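Local coordinates for protein 4-alpha-glucanotransferase (Corynebacterium glutamicum, PDB 5B68) that is an amylomaltase, or disproportionating enzyme, joining an N-terminal beta-sandwich domain to a TIM-barrel domain of the 4-alpha-glucanotransferase family, at residues H635-T641 with A702-D706; A628-E632 with L695-V699; P176-A182 with A644-L650; L532-H536 with W597-I601. All coordinates share one frame; numbering follows the deposited sequence.

Contact 1: residues H635-T641 with A702-D706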
loop_
_atom_site.group_PDB
_atom_site.type_symbol
_atom_site.label_atom_id
_atom_site.label_comp_id
_atom_site.label_asym_id
_atom_site.label_seq_id
_atom_site.Cartn_x
_atom_site.Cartn_y
_atom_site.Cartn_z
ATOM N N HIS A 635 15.718 -9.843 -19.328
ATOM C CA HIS A 635 16.273 -9.460 -18.054
ATOM C C HIS A 635 17.543 -8.644 -18.189
ATOM O O HIS A 635 17.769 -7.680 -17.468
ATOM C CB HIS A 635 16.453 -10.683 -17.162
ATOM C CG HIS A 635 15.160 -11.209 -16.639
ATOM N ND1 HIS A 635 14.635 -10.798 -15.421
ATOM C CD2 HIS A 635 14.218 -11.992 -17.205
ATOM C CE1 HIS A 635 13.461 -11.366 -15.237
ATOM N NE2 HIS A 635 13.192 -12.116 -16.293
ATOM N N THR A 636 18.377 -9.015 -19.156
ATOM C CA THR A 636 19.542 -8.213 -19.485
ATOM C C THR A 636 19.168 -6.784 -19.930
ATOM O O THR A 636 19.870 -5.761 -19.541
ATOM C CB THR A 636 20.396 -8.934 -20.601
ATOM O OG1 THR A 636 20.895 -10.178 -20.066
ATOM C CG2 THR A 636 21.535 -8.096 -20.945
ATOM N N PHE A 637 18.178 -6.714 -20.790
ATOM C CA PHE A 637 17.665 -5.431 -21.319
ATOM C C PHE A 637 17.262 -4.500 -20.144
ATOM O O PHE A 637 17.724 -3.411 -20.047
ATOM C CB PHE A 637 16.483 -5.701 -22.210
ATOM C CG PHE A 637 15.829 -4.463 -22.748
ATOM C CD1 PHE A 637 16.448 -3.695 -23.709
ATOM C CD2 PHE A 637 14.592 -4.032 -22.259
ATOM C CE1 PHE A 637 15.884 -2.531 -24.208
ATOM C CE2 PHE A 637 14.028 -2.851 -22.761
ATOM C CZ PHE A 637 14.653 -2.114 -23.750
ATOM N N VAL A 638 16.515 -5.063 -19.198
ATOM C CA VAL A 638 16.082 -4.307 -17.983
ATOM C C VAL A 638 17.264 -3.963 -17.094
ATOM O O VAL A 638 17.391 -2.811 -16.667
ATOM C CB VAL A 638 15.022 -5.121 -17.255
ATOM C CG1 VAL A 638 14.887 -4.710 -15.795
ATOM C CG2 VAL A 638 13.709 -4.993 -17.995
ATOM N N ALA A 639 18.182 -4.922 -16.905
ATOM C CA ALA A 639 19.324 -4.726 -15.993
ATOM C C ALA A 639 20.216 -3.553 -16.434
ATOM O O ALA A 639 20.820 -2.864 -15.597
ATOM C CB ALA A 639 20.168 -6.031 -15.859
ATOM N N LYS A 640 20.321 -3.349 -17.762
ATOM C CA LYS A 640 21.216 -2.302 -18.303
ATOM C C LYS A 640 20.506 -1.023 -18.639
ATOM O O LYS A 640 21.120 -0.104 -19.221
ATOM C CB LYS A 640 22.059 -2.834 -19.488
ATOM C CG LYS A 640 23.009 -4.021 -19.180
ATOM C CD LYS A 640 23.819 -3.864 -17.895
ATOM C CE LYS A 640 24.940 -4.883 -17.797
ATOM N NZ LYS A 640 24.981 -5.480 -16.438
ATOM N N THR A 641 19.254 -0.865 -18.170
ATOM C CA THR A 641 18.616 0.447 -18.190
ATOM C C THR A 641 19.252 1.366 -17.140
ATOM O O THR A 641 19.898 0.893 -16.231
ATOM C CB THR A 641 17.111 0.395 -17.878
ATOM O OG1 THR A 641 16.892 -0.100 -16.526
ATOM C CG2 THR A 641 16.367 -0.409 -18.865
ATOM N N ALA A 702 21.731 -12.997 -15.794
ATOM C CA ALA A 702 21.217 -12.038 -16.778
ATOM C C ALA A 702 20.729 -10.759 -16.137
ATOM O O ALA A 702 20.752 -9.684 -16.771
ATOM C CB ALA A 702 20.123 -12.693 -17.652
ATOM N N SER A 703 20.354 -10.821 -14.858
ATOM C CA SER A 703 19.838 -9.617 -14.164
ATOM C C SER A 703 20.891 -8.818 -13.433
ATOM O O SER A 703 20.572 -7.791 -12.854
ATOM C CB SER A 703 18.718 -10.042 -13.185
ATOM O OG SER A 703 17.705 -10.747 -13.948
ATOM N N LYS A 704 22.144 -9.288 -13.451
ATOM C CA LYS A 704 23.149 -8.655 -12.620
ATOM C C LYS A 704 23.441 -7.280 -13.129
ATOM O O LYS A 704 23.458 -7.061 -14.313
ATOM C CB LYS A 704 24.395 -9.552 -12.479
ATOM C CG LYS A 704 24.213 -10.556 -11.361
ATOM C CD LYS A 704 25.517 -11.178 -10.943
ATOM C CE LYS A 704 25.304 -12.177 -9.828
ATOM N NZ LYS A 704 26.369 -13.229 -9.876
ATOM N N ARG A 705 23.658 -6.322 -12.244
ATOM C CA ARG A 705 23.834 -4.957 -12.734
ATOM C C ARG A 705 25.264 -4.442 -12.829
ATOM O O ARG A 705 25.511 -3.484 -13.581
ATOM C CB ARG A 705 22.966 -4.012 -11.951
ATOM C CG ARG A 705 21.549 -4.584 -12.014
ATOM C CD ARG A 705 20.568 -3.503 -11.716
ATOM N NE ARG A 705 20.330 -2.584 -12.810
ATOM C CZ ARG A 705 19.736 -1.397 -12.693
ATOM N NH1 ARG A 705 19.571 -0.570 -13.749
ATOM N NH2 ARG A 705 19.285 -0.982 -11.504
ATOM N N ASP A 706 26.199 -5.089 -12.136
ATOM C CA ASP A 706 27.610 -4.630 -12.154
ATOM C C ASP A 706 28.515 -5.704 -12.760
ATOM O O ASP A 706 29.718 -5.588 -12.689
ATOM C CB ASP A 706 28.073 -4.188 -10.744
ATOM C CG ASP A 706 28.124 -5.339 -9.745
ATOM O OD1 ASP A 706 28.052 -6.530 -10.144
ATOM O OD2 ASP A 706 28.261 -5.051 -8.540
#
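A bend at chi3 (77°) in the otherwise extended Arg705 chain turns its guanidinium onto the C-terminal end of helix 627-639, where it meets the carbonyl of Ala639. Arg705 NE donates to Ala639 O over 2.8 Å, with 160° at the hydrogen; the oxygen lies in the guanidinium plane and accepts the bond on a lone pair, in its carbonyl plane. Arg705 NH1 adds a weak bond to the same Ala639 O at 3.2 Å. Arginine suits this place because its several N-H groups can also reach past the helix: NH2 bonds Ser643 O and probably Arg177 O. Just past the helix end, Thr641 folds back and its OG1 donates to Val638 O at 2.8 Å, an oxygen that also accepts from Thr641 N. Alanine is small enough at 639 for its CB to sit 3.5 Å from Ser703 O, bringing the two backbones close. On the solvent side Lys640 NZ makes a weak bond to a loop carbonyl, Lys704 O, 3.1 Å long. Carbonyls at a helix C-terminus carry the negative end of its dipole, so the cationic Arg705 set against Ala639 O probably gains electrostatic stabilisation there.

Contact 2: residues A628-E632 with L695-V699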
loop_
_atom_site.group_PDB
_atom_site.type_symbol
_atom_site.label_atom_id
_atom_site.label_comp_id
_atom_site.label_asym_id
_atom_site.label_seq_id
_atom_site.Cartn_x
_atom_site.Cartn_y
_atom_site.Cartn_z
ATOM N N ALA A 628 14.406 -19.901 -22.098
ATOM C CA ALA A 628 15.499 -19.393 -21.287
ATOM C C ALA A 628 16.245 -18.265 -21.986
ATOM O O ALA A 628 16.653 -17.324 -21.357
ATOM C CB ALA A 628 16.452 -20.504 -20.884
ATOM N N GLU A 629 16.440 -18.382 -23.286
ATOM C CA GLU A 629 17.114 -17.322 -24.021
ATOM C C GLU A 629 16.331 -16.003 -24.014
ATOM O O GLU A 629 16.888 -14.945 -23.897
ATOM C CB GLU A 629 17.442 -17.773 -25.441
ATOM C CG GLU A 629 18.136 -19.124 -25.484
ATOM C CD GLU A 629 18.431 -19.598 -26.894
ATOM O OE1 GLU A 629 17.502 -19.783 -27.682
ATOM O OE2 GLU A 629 19.610 -19.778 -27.207
ATOM N N LEU A 630 15.027 -16.101 -24.145
ATOM C CA LEU A 630 14.166 -14.913 -24.153
ATOM C C LEU A 630 14.129 -14.295 -22.757
ATOM O O LEU A 630 14.278 -13.099 -22.638
ATOM C CB LEU A 630 12.789 -15.284 -24.642
ATOM C CG LEU A 630 12.755 -15.656 -26.129
ATOM C CD1 LEU A 630 11.485 -16.398 -26.446
ATOM C CD2 LEU A 630 12.901 -14.454 -26.997
ATOM N N LEU A 631 13.972 -15.128 -21.739
ATOM C CA LEU A 631 14.091 -14.643 -20.361
ATOM C C LEU A 631 15.400 -13.954 -20.090
ATOM O O LEU A 631 15.468 -12.888 -19.522
ATOM C CB LEU A 631 13.918 -15.784 -19.400
ATOM C CG LEU A 631 12.518 -16.321 -19.287
ATOM C CD1 LEU A 631 12.539 -17.611 -18.560
ATOM C CD2 LEU A 631 11.573 -15.300 -18.608
ATOM N N GLU A 632 16.501 -14.562 -20.515
ATOM C CA GLU A 632 17.792 -13.942 -20.332
ATOM C C GLU A 632 17.831 -12.581 -21.033
ATOM O O GLU A 632 18.346 -11.612 -20.487
ATOM C CB GLU A 632 18.893 -14.865 -20.909
ATOM C CG GLU A 632 19.310 -15.976 -20.007
ATOM C CD GLU A 632 20.212 -17.028 -20.701
ATOM O OE1 GLU A 632 20.080 -17.266 -21.928
ATOM O OE2 GLU A 632 20.993 -17.639 -19.979
ATOM N N LEU A 695 17.715 -22.726 -14.642
ATOM C CA LEU A 695 16.935 -21.521 -15.054
ATOM C C LEU A 695 17.100 -20.356 -14.049
ATOM O O LEU A 695 17.400 -19.242 -14.448
ATOM C CB LEU A 695 15.447 -21.829 -15.324
ATOM C CG LEU A 695 14.603 -20.612 -15.771
ATOM C CD1 LEU A 695 15.246 -19.992 -17.032
ATOM C CD2 LEU A 695 13.142 -20.955 -16.065
ATOM N N TYR A 696 17.010 -20.652 -12.756
ATOM C CA TYR A 696 17.256 -19.638 -11.708
ATOM C C TYR A 696 18.583 -18.895 -11.905
ATOM O O TYR A 696 18.630 -17.676 -11.884
ATOM C CB TYR A 696 17.215 -20.302 -10.311
ATOM C CG TYR A 696 17.617 -19.373 -9.232
ATOM C CD1 TYR A 696 18.931 -19.219 -8.919
ATOM C CD2 TYR A 696 16.700 -18.568 -8.585
ATOM C CE1 TYR A 696 19.349 -18.354 -7.956
ATOM C CE2 TYR A 696 17.115 -17.683 -7.627
ATOM C CZ TYR A 696 18.432 -17.558 -7.327
ATOM O OH TYR A 696 18.885 -16.675 -6.382
ATOM N N HIS A 697 19.666 -19.657 -12.097
ATOM C CA HIS A 697 21.002 -19.121 -12.231
ATOM C C HIS A 697 21.107 -18.363 -13.530
ATOM O O HIS A 697 21.771 -17.319 -13.564
ATOM C CB HIS A 697 22.056 -20.245 -12.184
ATOM C CG HIS A 697 22.201 -20.825 -10.821
ATOM N ND1 HIS A 697 22.737 -20.103 -9.789
ATOM C CD2 HIS A 697 21.735 -21.978 -10.279
ATOM C CE1 HIS A 697 22.685 -20.817 -8.678
ATOM N NE2 HIS A 697 22.085 -21.961 -8.951
ATOM N N ARG A 698 20.504 -18.874 -14.603
ATOM C CA ARG A 698 20.543 -18.098 -15.889
ATOM C C ARG A 698 19.874 -16.667 -15.749
ATOM O O ARG A 698 20.385 -15.601 -16.208
ATOM C CB ARG A 698 19.894 -18.902 -16.988
ATOM C CG ARG A 698 20.680 -20.163 -17.361
ATOM C CD ARG A 698 19.980 -21.011 -18.410
ATOM N NE ARG A 698 20.106 -20.400 -19.700
ATOM C CZ ARG A 698 19.849 -20.954 -20.891
ATOM N NH1 ARG A 698 19.989 -20.202 -21.979
ATOM N NH2 ARG A 698 19.514 -22.228 -21.026
ATOM N N VAL A 699 18.711 -16.645 -15.107
ATOM C CA VAL A 699 17.984 -15.385 -14.987
ATOM C C VAL A 699 18.700 -14.512 -14.005
ATOM O O VAL A 699 18.788 -13.297 -14.256
ATOM C CB VAL A 699 16.498 -15.621 -14.618
ATOM C CG1 VAL A 699 15.769 -14.323 -14.276
ATOM C CG2 VAL A 699 15.840 -16.456 -15.734
HETATM O O HOH W 1 22.369 -16.294 -18.111
#
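Glu632 OE2 is gripped twice: Arg698 NE donates to it at 2.9 Å along a nearly straight line, 173° at the hydrogen, and a water donates to it at 2.7 Å. The two residues belong to neighbouring helices on the outside of the TIM barrel, 627-639 leading into the last barrel strand and 694-702 near the C-terminus, which run roughly parallel and cross at -31° with their local axes 9.8 Å apart. Arg698 NH1 bonds the other carboxylate oxygen, Glu632 OE1, also at 2.9 Å, completing a side-on, two-nitrogen salt bridge. Both oxygens lie near the guanidinium plane, yet the carboxylate is turned well away from it, so the nitrogens come from above the carboxylate plane. A long, flexible pair of this kind suits a partly exposed groove, where it can span the gap between helices. The guanidinium is also useful as a flat surface: the methyl of Ala628 sits over the centre of one face, and the small alanine suits a place where the guanidinium lies close over the helix, with Ala628 CB 3.4 Å from Arg698 CZ. Beneath the ion pair comes an apolar layer. Leu631 and Leu695 cross at about a right angle, their CD1 atoms 3.9 Å apart, while Val699, a branched residue buried in the seam, presents CG2 to Leu631 CB; Val699 also packs on Met653 of helix 650-654. The water that holds Glu632 OE2 gives its second proton to the backbone, with Arg698 O 2.8 Å from the water oxygen.

Contact 3: residues P176-A182 with A644-L650; sequences PRSGVMA and ALTCVCL. With SO4 (sulfate ion), chain H.
Val180 and Leu650 pack on one side of a parallel strand pair, Val180 CG1 lying 4.0 Å from Leu650 CB, while Met181 packs with Cys647 and Cys649 on the other. The pair is the seam of the TIM barrel: strand 177-182, first of the barrel strands along the chain, lies beside strand 645-649, the last, and their pairing closes the cylinder. The valine face looks outward, where Val180 and Leu650 meet helix 198-209; the sulfur-lined face turns inward. There Met181 bends at chi2 and chi3, which curls CE back to within 3.6 Å of Cys649 SG, and Met181 CB rests 3.5 Å from Cys647 SG. Slim cysteines and a pliable methionine fill such an interior closely, just as beta-branched valines suit an extended strand. Glycine at 179 adds no side chain to the inner face beside Cys647. Between the two faces runs a regular parallel ladder, in which odd-numbered residues of the first strand bond on both sides of their partners: Gly179 N donates to Thr646 O, and Val648 N to Gly179 O at 2.8 Å, nearly straight at 175°. Leu650 N closes one end on Met181 O, and Arg177 N the other on Ala644 O. The backbone of Ser178 bonds the other way, to Asp214, and that of Val180 to Phe215 and Leu217 of strand 215-218. Toward the polar edge Arg177 leaves the sheet; its NH1 forms a salt bridge with Asp214, and its NH2 donates to sulfate O3 at 2.9 Å, with the anion at the guanidinium edge.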
loop_
_atom_site.group_PDB
_atom_site.type_symbol
_atom_site.label_atom_id
_atom_site.label_comp_id
_atom_site.label_asym_id
_atom_site.label_seq_id
_atom_site.Cartn_x
_atom_site.Cartn_y
_atom_site.Cartn_z
ATOM N N PRO A 176 22.974 1.833 -8.993
ATOM C CA PRO A 176 21.770 1.053 -9.288
ATOM C C PRO A 176 21.875 -0.399 -8.861
ATOM O O PRO A 176 22.894 -1.013 -9.021
ATOM C CB PRO A 176 21.633 1.163 -10.808
ATOM C CG PRO A 176 22.335 2.416 -11.141
ATOM C CD PRO A 176 23.501 2.462 -10.209
ATOM N N ARG A 177 20.784 -0.925 -8.341
ATOM C CA ARG A 177 20.741 -2.264 -7.795
ATOM C C ARG A 177 19.569 -3.052 -8.349
ATOM O O ARG A 177 18.679 -2.507 -8.964
ATOM C CB ARG A 177 20.607 -2.255 -6.279
ATOM C CG ARG A 177 21.594 -1.387 -5.561
ATOM C CD ARG A 177 23.037 -1.795 -5.780
ATOM N NE ARG A 177 23.880 -0.823 -5.122
ATOM C CZ ARG A 177 24.198 -0.868 -3.847
ATOM N NH1 ARG A 177 23.792 -1.873 -3.106
ATOM N NH2 ARG A 177 24.930 0.087 -3.321
ATOM N N SER A 178 19.601 -4.350 -8.104
ATOM C CA SER A 178 18.481 -5.226 -8.481
ATOM C C SER A 178 17.894 -5.834 -7.253
ATOM O O SER A 178 18.553 -5.897 -6.207
ATOM C CB SER A 178 18.894 -6.357 -9.425
ATOM O OG SER A 178 19.697 -7.312 -8.750
ATOM N N GLY A 179 16.701 -6.374 -7.413
ATOM C CA GLY A 179 16.038 -7.163 -6.382
ATOM C C GLY A 179 15.087 -8.141 -6.989
ATOM O O GLY A 179 15.098 -8.289 -8.194
ATOM N N VAL A 180 14.323 -8.835 -6.136
ATOM C CA VAL A 180 13.451 -9.881 -6.500
ATOM C C VAL A 180 12.097 -9.566 -5.862
ATOM O O VAL A 180 12.039 -9.058 -4.718
ATOM C CB VAL A 180 13.931 -11.258 -5.937
ATOM C CG1 VAL A 180 12.885 -12.350 -6.166
ATOM C CG2 VAL A 180 15.307 -11.676 -6.528
ATOM N N MET A 181 11.031 -9.817 -6.588
ATOM C CA MET A 181 9.664 -9.777 -6.024
ATOM C C MET A 181 9.088 -11.168 -5.863
ATOM O O MET A 181 9.152 -12.009 -6.791
ATOM C CB MET A 181 8.704 -8.954 -6.882
ATOM C CG MET A 181 7.243 -8.873 -6.360
ATOM S SD MET A 181 6.170 -10.265 -6.740
ATOM C CE MET A 181 5.653 -9.750 -8.380
ATOM N N ALA A 182 8.514 -11.439 -4.696
ATOM C CA ALA A 182 7.874 -12.710 -4.449
ATOM C C ALA A 182 6.510 -12.495 -3.777
ATOM O O ALA A 182 6.379 -11.625 -2.913
ATOM C CB ALA A 182 8.693 -13.594 -3.560
ATOM N N ALA A 644 17.283 3.271 -11.328
ATOM C CA ALA A 644 17.879 3.124 -10.013
ATOM C C ALA A 644 17.678 1.713 -9.456
ATOM O O ALA A 644 18.596 1.146 -8.869
ATOM C CB ALA A 644 17.277 4.117 -9.068
ATOM N N LEU A 645 16.507 1.153 -9.646
ATOM C CA LEU A 645 16.238 -0.171 -9.179
ATOM C C LEU A 645 15.530 -0.993 -10.236
ATOM O O LEU A 645 14.640 -0.508 -10.940
ATOM C CB LEU A 645 15.383 -0.154 -7.920
ATOM C CG LEU A 645 15.990 0.510 -6.699
ATOM C CD1 LEU A 645 14.884 0.609 -5.618
ATOM C CD2 LEU A 645 17.188 -0.209 -6.128
ATOM N N THR A 646 15.904 -2.272 -10.311
ATOM C CA THR A 646 15.223 -3.251 -11.200
ATOM C C THR A 646 14.745 -4.416 -10.372
ATOM O O THR A 646 15.310 -4.687 -9.342
ATOM C CB THR A 646 16.166 -3.761 -12.301
ATOM O OG1 THR A 646 17.339 -4.257 -11.677
ATOM C CG2 THR A 646 16.492 -2.680 -13.201
ATOM N N CYS A 647 13.745 -5.139 -10.836
ATOM C CA CYS A 647 13.154 -6.177 -10.047
ATOM C C CYS A 647 12.900 -7.352 -10.927
ATOM O O CYS A 647 12.319 -7.174 -12.015
ATOM C CB CYS A 647 11.818 -5.728 -9.385
ATOM S SG CYS A 647 11.316 -6.959 -8.140
ATOM N N VAL A 648 13.437 -8.503 -10.496
ATOM C CA VAL A 648 13.250 -9.791 -11.149
ATOM C C VAL A 648 12.130 -10.417 -10.368
ATOM O O VAL A 648 12.236 -10.535 -9.161
ATOM C CB VAL A 648 14.519 -10.692 -11.017
ATOM C CG1 VAL A 648 14.299 -12.074 -11.641
ATOM C CG2 VAL A 648 15.726 -9.978 -11.535
ATOM N N CYS A 649 11.077 -10.809 -11.045
ATOM C CA CYS A 649 10.038 -11.598 -10.411
ATOM C C CYS A 649 10.462 -13.052 -10.243
ATOM O O CYS A 649 10.925 -13.703 -11.173
ATOM C CB CYS A 649 8.720 -11.488 -11.145
ATOM S SG CYS A 649 7.998 -9.788 -11.167
ATOM N N LEU A 650 10.255 -13.572 -9.020
ATOM C CA LEU A 650 10.684 -14.876 -8.648
ATOM C C LEU A 650 10.055 -15.893 -9.589
ATOM O O LEU A 650 10.701 -16.900 -9.951
ATOM C CB LEU A 650 10.284 -15.226 -7.178
ATOM C CG LEU A 650 10.759 -16.589 -6.679
ATOM C CD1 LEU A 650 12.295 -16.601 -6.655
ATOM C CD2 LEU A 650 10.162 -16.918 -5.287
HETATM S S SO4 H . 25.745 -0.729 0.371
HETATM O O1 SO4 H . 27.026 0.005 0.520
HETATM O O2 SO4 H . 25.112 -1.066 1.684
HETATM O O3 SO4 H . 24.839 0.139 -0.407
HETATM O O4 SO4 H . 26.019 -1.993 -0.353
#

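Contact 4: residues L532-H536 with W597-I601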
loop_
_atom_site.group_PDB
_atom_site.type_symbol
_atom_site.label_atom_id
_atom_site.label_comp_id
_atom_site.label_asym_id
_atom_site.label_seq_id
_atom_site.Cartn_x
_atom_site.Cartn_y
_atom_site.Cartn_z
ATOM N N LEU A 532 8.007 -3.419 -18.329
ATOM C CA LEU A 532 8.506 -3.540 -19.710
ATOM C C LEU A 532 7.310 -3.678 -20.700
ATOM O O LEU A 532 7.233 -2.959 -21.658
ATOM C CB LEU A 532 9.377 -4.804 -19.825
ATOM C CG LEU A 532 9.626 -5.264 -21.281
ATOM C CD1 LEU A 532 10.772 -4.442 -21.783
ATOM C CD2 LEU A 532 9.917 -6.718 -21.436
ATOM N N TRP A 533 6.382 -4.566 -20.413
ATOM C CA TRP A 533 5.317 -4.881 -21.407
ATOM C C TRP A 533 4.414 -3.679 -21.717
ATOM O O TRP A 533 3.816 -3.628 -22.782
ATOM C CB TRP A 533 4.457 -6.043 -20.958
ATOM C CG TRP A 533 5.099 -7.316 -20.729
ATOM C CD1 TRP A 533 5.127 -8.010 -19.558
ATOM C CD2 TRP A 533 5.859 -8.084 -21.670
ATOM N NE1 TRP A 533 5.811 -9.179 -19.708
ATOM C CE2 TRP A 533 6.291 -9.249 -20.993
ATOM C CE3 TRP A 533 6.191 -7.913 -23.019
ATOM C CZ2 TRP A 533 7.041 -10.246 -21.622
ATOM C CZ3 TRP A 533 6.975 -8.883 -23.641
ATOM C CH2 TRP A 533 7.393 -10.026 -22.945
ATOM N N PHE A 534 4.339 -2.709 -20.795
ATOM C CA PHE A 534 3.520 -1.493 -21.002
ATOM C C PHE A 534 4.246 -0.301 -21.514
ATOM O O PHE A 534 3.618 0.718 -21.782
ATOM C CB PHE A 534 2.815 -1.103 -19.688
ATOM C CG PHE A 534 2.052 -2.214 -19.047
ATOM C CD1 PHE A 534 1.328 -3.124 -19.798
ATOM C CD2 PHE A 534 1.984 -2.312 -17.657
ATOM C CE1 PHE A 534 0.604 -4.145 -19.190
ATOM C CE2 PHE A 534 1.244 -3.334 -17.027
ATOM C CZ PHE A 534 0.543 -4.244 -17.800
ATOM N N GLU A 535 5.569 -0.341 -21.682
ATOM C CA GLU A 535 6.301 0.885 -21.902
ATOM C C GLU A 535 6.417 1.247 -23.373
ATOM O O GLU A 535 6.810 0.386 -24.183
ATOM C CB GLU A 535 7.729 0.764 -21.366
ATOM C CG GLU A 535 7.892 0.726 -19.835
ATOM C CD GLU A 535 7.173 1.866 -19.110
ATOM O OE1 GLU A 535 6.475 1.594 -18.085
ATOM O OE2 GLU A 535 7.342 2.998 -19.580
ATOM N N HIS A 536 6.132 2.512 -23.698
ATOM C CA HIS A 536 6.139 3.012 -25.050
ATOM C C HIS A 536 7.164 4.061 -25.030
ATOM O O HIS A 536 7.420 4.666 -23.976
ATOM C CB HIS A 536 4.733 3.599 -25.447
ATOM C CG HIS A 536 3.674 2.573 -25.617
ATOM N ND1 HIS A 536 3.294 2.109 -26.854
ATOM C CD2 HIS A 536 2.862 1.968 -24.722
ATOM C CE1 HIS A 536 2.327 1.215 -26.707
ATOM N NE2 HIS A 536 2.041 1.111 -25.420
ATOM N N TRP A 597 3.573 -6.711 -30.983
ATOM C CA TRP A 597 4.133 -5.875 -29.900
ATOM C C TRP A 597 5.387 -6.557 -29.289
ATOM O O TRP A 597 6.423 -5.900 -29.124
ATOM C CB TRP A 597 3.039 -5.718 -28.820
ATOM C CG TRP A 597 3.443 -4.918 -27.579
ATOM C CD1 TRP A 597 3.378 -5.336 -26.289
ATOM C CD2 TRP A 597 3.945 -3.596 -27.554
ATOM N NE1 TRP A 597 3.828 -4.351 -25.455
ATOM C CE2 TRP A 597 4.185 -3.270 -26.199
ATOM C CE3 TRP A 597 4.212 -2.638 -28.546
ATOM C CZ2 TRP A 597 4.682 -2.044 -25.808
ATOM C CZ3 TRP A 597 4.687 -1.390 -28.158
ATOM C CH2 TRP A 597 4.899 -1.110 -26.755
ATOM N N GLN A 598 5.263 -7.844 -28.966
ATOM C CA GLN A 598 6.417 -8.676 -28.494
ATOM C C GLN A 598 7.612 -8.570 -29.463
ATOM O O GLN A 598 8.761 -8.321 -29.062
ATOM C CB GLN A 598 6.017 -10.106 -28.261
ATOM C CG GLN A 598 5.130 -10.284 -27.034
ATOM C CD GLN A 598 5.008 -11.686 -26.529
ATOM O OE1 GLN A 598 5.925 -12.516 -26.620
ATOM N NE2 GLN A 598 3.853 -11.984 -25.948
ATOM N N ALA A 599 7.331 -8.634 -30.751
ATOM C CA ALA A 599 8.406 -8.605 -31.740
ATOM C C ALA A 599 9.107 -7.337 -31.696
ATOM O O ALA A 599 10.335 -7.278 -31.702
ATOM C CB ALA A 599 7.843 -8.878 -33.168
ATOM N N GLU A 600 8.337 -6.256 -31.633
ATOM C CA GLU A 600 8.889 -4.937 -31.561
ATOM C C GLU A 600 9.783 -4.753 -30.324
ATOM O O GLU A 600 10.835 -4.051 -30.388
ATOM C CB GLU A 600 7.761 -3.875 -31.582
ATOM C CG GLU A 600 7.200 -3.620 -32.988
ATOM C CD GLU A 600 6.017 -2.657 -33.002
ATOM O OE1 GLU A 600 6.205 -1.532 -32.526
ATOM O OE2 GLU A 600 4.951 -3.030 -33.541
ATOM N N ILE A 601 9.349 -5.341 -29.199
ATOM C CA ILE A 601 10.145 -5.254 -27.952
ATOM C C ILE A 601 11.455 -6.045 -28.088
ATOM O O ILE A 601 12.533 -5.548 -27.684
ATOM C CB ILE A 601 9.349 -5.826 -26.751
ATOM C CG1 ILE A 601 8.206 -4.851 -26.374
ATOM C CG2 ILE A 601 10.260 -6.041 -25.536
ATOM C CD1 ILE A 601 7.286 -5.395 -25.296
#
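Trp597 lays its indole edge against the backbone of Trp533, and Trp597 NE1 donates to Trp533 O at 2.8 Å, with 151° at the hydrogen. The acceptor lies close to the ring plane. This ties helix 587-607 to the 3-10 turn that follows barrel strand 528-531 in the TIM-barrel domain. Tryptophan suits the place, for it offers a donor at one end of a broad apolar plate. The far end of that plate reaches His536: Trp597 CH2 stands over one face of the imidazole, 3.5 Å from His536 CE1, and the rings form an offset stack with centroids 4.6 Å apart and planes at 29°. The carbonyl of Glu535 meets the same indole at its edge. Trp597 can extend this far from the helix because its CG is anti to the backbone N (chi1 178°). One turn later, Ile601 CD1 packs against both indoles, over one face of Trp597 and obliquely on Trp533, 3.6 Å from Trp533 CE3, while the other branch, Ile601 CG2, meets Leu532 CD1 at 4.1 Å. Farther out, Trp533 is stacked with Tyr568 and also touches Leu634 of helix 627-639. The turn is steadied by Glu535, which forms a salt bridge with Arg544 and accepts from Ile531 N. On the helix side, Gln598 spends its amide on Arg624, Asp594 and the carbonyl of Tyr568, and gives the contact its aliphatic part: Gln598 CG lies 4.1 Å from Trp533 CZ3.

Contact 3 closes the barrel, and the other three build its outer layer on the same side of the chain's centre. Contacts 1 and 2 share helix 627-639, with centres about 12 Å apart, and both use the C-terminal region around helix 694-702. Contact 1 lies about 10 Å from contact 3 between centres, and Arg705 CD packs 3.3 Å from Thr646 OG1; Val699 of contact 2 also touches Val648. Contact 4, about 17 Å from contact 1 between centres, meets it through Phe637 CE2 and Leu532 CD1, 3.8 Å apart, but its nearest atoms stay about 9 Å from contact 3. The sulfate, probably from the crystallisation liquor, is held by Arg177 of contact 3 and by Lys171.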